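Local coordinates for protein heme oxygenase (PDB 5KZL) that probably catalyses the oxidative cleavage of heme to biliverdin, iron and carbon monoxide, and is linked to the virulence of Leptospira interrogans, at residues 32-37 with 141-146. The protein carries 1 engineered substitution. Residues are numbered along the deposited sequence; the frame is centred on the assembly and turned at random.
Engineered in segment 32-37: S33 (natural residue Cys). With HEM (protoporphyrin IX containing Fe), chain B.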
loop_
_atom_site.group_PDB
_atom_site.type_symbol
_atom_site.label_atom_id
_atom_site.label_comp_id
_atom_site.label_asym_id
_atom_site.label_seq_id
_atom_site.Cartn_x
_atom_site.Cartn_y
_atom_site.Cartn_z
ATOM N N ARG A 32 -10.443 -12.971 -3.208
ATOM C CA ARG A 32 -11.796 -13.355 -3.655
ATOM C C ARG A 32 -12.744 -13.543 -2.468
ATOM O O ARG A 32 -13.859 -13.018 -2.488
ATOM C CB ARG A 32 -11.781 -14.649 -4.469
ATOM C CG ARG A 32 -11.770 -14.485 -5.974
ATOM C CD ARG A 32 -12.092 -15.818 -6.644
ATOM N NE ARG A 32 -11.216 -16.895 -6.163
ATOM C CZ ARG A 32 -10.001 -17.157 -6.641
ATOM N NH1 ARG A 32 -9.276 -18.137 -6.119
ATOM N NH2 ARG A 32 -9.504 -16.444 -7.647
ATOM N N SER A 33 -12.293 -14.284 -1.425
ATOM C CA SER A 33 -13.120 -14.532 -0.251
ATOM C C SER A 33 -13.386 -13.241 0.501
ATOM O O SER A 33 -14.534 -12.983 0.848
ATOM C CB SER A 33 -12.502 -15.596 0.649
ATOM O OG SER A 33 -12.404 -16.827 -0.052
ATOM N N PHE A 34 -12.336 -12.402 0.692
ATOM C CA PHE A 34 -12.420 -11.088 1.330
ATOM C C PHE A 34 -13.503 -10.270 0.602
ATOM O O PHE A 34 -14.363 -9.699 1.262
ATOM C CB PHE A 34 -11.039 -10.394 1.261
ATOM C CG PHE A 34 -10.758 -9.152 2.086
ATOM C CD1 PHE A 34 -11.752 -8.562 2.866
ATOM C CD2 PHE A 34 -9.497 -8.570 2.081
ATOM C CE1 PHE A 34 -11.494 -7.398 3.601
ATOM C CE2 PHE A 34 -9.241 -7.409 2.817
ATOM C CZ PHE A 34 -10.237 -6.833 3.576
ATOM N N MET A 35 -13.531 -10.308 -0.749
ATOM C CA MET A 35 -14.537 -9.588 -1.538
ATOM C C MET A 35 -15.955 -10.150 -1.368
ATOM O O MET A 35 -16.920 -9.395 -1.476
ATOM C CB MET A 35 -14.130 -9.489 -3.006
ATOM C CG MET A 35 -12.943 -8.567 -3.232
ATOM S SD MET A 35 -13.156 -6.933 -2.467
ATOM C CE MET A 35 -12.303 -7.170 -0.929
ATOM N N LYS A 36 -16.073 -11.448 -1.040
ATOM C CA LYS A 36 -17.355 -12.110 -0.781
ATOM C C LYS A 36 -17.819 -11.859 0.667
ATOM O O LYS A 36 -18.956 -12.185 1.017
ATOM C CB LYS A 36 -17.261 -13.620 -1.083
ATOM C CG LYS A 36 -17.319 -13.973 -2.572
ATOM C CD LYS A 36 -18.760 -14.011 -3.089
ATOM C CE LYS A 36 -18.872 -14.515 -4.507
ATOM N NZ LYS A 36 -20.237 -15.036 -4.788
ATOM N N GLY A 37 -16.946 -11.258 1.477
ATOM C CA GLY A 37 -17.224 -10.945 2.876
ATOM C C GLY A 37 -16.801 -12.042 3.832
ATOM O O GLY A 37 -17.320 -12.125 4.950
ATOM N N GLN A 141 -12.557 3.147 3.034
ATOM C CA GLN A 141 -13.918 3.154 3.586
ATOM C C GLN A 141 -14.689 1.868 3.257
ATOM O O GLN A 141 -15.355 1.313 4.131
ATOM C CB GLN A 141 -14.712 4.420 3.194
ATOM C CG GLN A 141 -14.195 5.697 3.863
ATOM C CD GLN A 141 -14.100 5.604 5.373
ATOM O OE1 GLN A 141 -13.007 5.461 5.946
ATOM N NE2 GLN A 141 -15.242 5.675 6.050
ATOM N N ILE A 142 -14.540 1.365 2.019
ATOM C CA ILE A 142 -15.186 0.131 1.570
ATOM C C ILE A 142 -14.599 -1.083 2.294
ATOM O O ILE A 142 -15.356 -1.887 2.829
ATOM C CB ILE A 142 -15.101 -0.039 0.041
ATOM C CG1 ILE A 142 -15.917 1.050 -0.682
ATOM C CG2 ILE A 142 -15.518 -1.458 -0.393
ATOM C CD1 ILE A 142 -15.565 1.218 -2.144
ATOM N N LEU A 143 -13.254 -1.204 2.296
ATOM C CA LEU A 143 -12.538 -2.334 2.882
ATOM C C LEU A 143 -12.715 -2.442 4.397
ATOM O O LEU A 143 -12.881 -3.563 4.890
ATOM C CB LEU A 143 -11.051 -2.314 2.473
ATOM C CG LEU A 143 -10.755 -2.641 0.984
ATOM C CD1 LEU A 143 -9.280 -2.373 0.650
ATOM C CD2 LEU A 143 -11.139 -4.088 0.627
ATOM N N LYS A 144 -12.754 -1.301 5.130
ATOM C CA LYS A 144 -12.960 -1.372 6.577
ATOM C C LYS A 144 -14.333 -1.978 6.925
ATOM O O LYS A 144 -14.407 -2.792 7.840
ATOM C CB LYS A 144 -12.699 -0.042 7.291
ATOM C CG LYS A 144 -13.748 1.036 7.155
ATOM C CD LYS A 144 -13.209 2.299 7.808
ATOM C CE LYS A 144 -14.292 3.294 8.137
ATOM N NZ LYS A 144 -13.716 4.592 8.596
ATOM N N LYS A 145 -15.387 -1.638 6.164
ATOM C CA LYS A 145 -16.735 -2.188 6.380
ATOM C C LYS A 145 -16.781 -3.673 6.043
ATOM O O LYS A 145 -17.384 -4.436 6.796
ATOM C CB LYS A 145 -17.801 -1.408 5.581
ATOM C CG LYS A 145 -17.992 0.029 6.059
ATOM C CD LYS A 145 -19.390 0.529 5.684
ATOM C CE LYS A 145 -19.631 1.951 6.121
ATOM N NZ LYS A 145 -21.083 2.241 6.249
ATOM N N VAL A 146 -16.145 -4.092 4.924
ATOM C CA VAL A 146 -16.082 -5.498 4.501
ATOM C C VAL A 146 -15.355 -6.305 5.609
ATOM O O VAL A 146 -15.899 -7.304 6.088
ATOM C CB VAL A 146 -15.417 -5.666 3.098
ATOM C CG1 VAL A 146 -15.109 -7.126 2.788
ATOM C CG2 VAL A 146 -16.278 -5.059 1.996
HETATM C CHA HEM B . -8.560 2.182 -6.764
HETATM C CHB HEM B . -4.644 -0.308 -5.791
HETATM C CHC HEM B . -7.424 -3.957 -4.446
HETATM C CHD HEM B . -11.159 -1.151 -4.573
HETATM C C1A HEM B . -7.269 1.815 -6.604
HETATM C C2A HEM B . -6.158 2.617 -7.026
HETATM C C3A HEM B . -5.067 1.899 -6.774
HETATM C C4A HEM B . -5.468 0.698 -6.189
HETATM C CMA HEM B . -3.661 2.296 -7.002
HETATM C CAA HEM B . -6.195 3.998 -7.630
HETATM C CBA HEM B . -6.542 3.991 -9.136
HETATM C CGA HEM B . -6.403 5.346 -9.693
HETATM O O1A HEM B . -5.609 5.569 -10.555
HETATM O O2A HEM B . -7.114 6.228 -9.240
HETATM C C1B HEM B . -5.051 -1.556 -5.351
HETATM C C2B HEM B . -4.140 -2.660 -5.089
HETATM C C3B HEM B . -4.945 -3.673 -4.717
HETATM C C4B HEM B . -6.331 -3.181 -4.765
HETATM C CMB HEM B . -2.651 -2.675 -5.163
HETATM C CAB HEM B . -4.634 -4.996 -4.347
HETATM C CBB HEM B . -3.484 -5.351 -4.620
HETATM C C1C HEM B . -8.676 -3.519 -4.201
HETATM C C2C HEM B . -9.685 -4.204 -3.469
HETATM C C3C HEM B . -10.747 -3.379 -3.506
HETATM C C4C HEM B . -10.371 -2.189 -4.226
HETATM C CMC HEM B . -9.566 -5.568 -2.791
HETATM C CAC HEM B . -12.024 -3.676 -2.901
HETATM C CBC HEM B . -12.841 -2.743 -2.626
HETATM C C1D HEM B . -10.767 -0.038 -5.288
HETATM C C2D HEM B . -11.711 1.036 -5.691
HETATM C C3D HEM B . -10.982 1.962 -6.262
HETATM C C4D HEM B . -9.600 1.462 -6.239
HETATM C CMD HEM B . -13.175 1.082 -5.425
HETATM C CAD HEM B . -11.503 3.235 -6.869
HETATM C CBD HEM B . -11.876 4.270 -5.874
HETATM C CGD HEM B . -12.369 5.536 -6.498
HETATM O O1D HEM B . -12.173 5.777 -7.627
HETATM O O2D HEM B . -12.952 6.303 -5.793
HETATM N NA HEM B . -6.773 0.662 -6.141
HETATM N NB HEM B . -6.252 -1.989 -5.171
HETATM N NC HEM B . -9.141 -2.365 -4.622
HETATM N ND HEM B . -9.541 0.287 -5.637
HETATM FE FE HEM B . -7.964 -0.827 -5.420
HETATM O O HOH W 1 -7.779 -0.090 -3.272
#
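F34 reaches from the last turns of helix 29-36 across to helix 125-151, the two short axes crossing at 83°. With CG anti to the backbone N (chi1 -167°), its ring presents one face to L143, whose CD2 methyl lies 4.1 Å from F34 CZ, the two side chains crossing at about a right angle. M35 starts out away from the partner helix, but bends at chi2 and chi3 (96°) return its tip: M35 CE sits 3.9 Å above the F34 ring plane, offset toward the rim, and touches L143 CD2 at 3.6 Å. Helix 125-151 is the kinked distal helix of the all-helical heme oxygenase fold, and here the junction contributes M35, I142 and L143 to the heme pocket, beside a vinyl group of the porphyrin. M35 SD meets heme CAC at 3.5 Å, L143 CD2 meets the same carbon at 3.7 Å, and I142 CG2 packs on CBC. The CB of V146 is directed toward helix 29-36; its CG1, anti to the backbone N, approaches the F34 ring obliquely, 3.7 Å from CD1, and comes within 3.1 Å of F34 O. Crowded by this methyl, F34 O takes the N-H of G37, which, with positive phi, follows the helix in a Schellman motif beside V146. Y162 touches both F34 and L143.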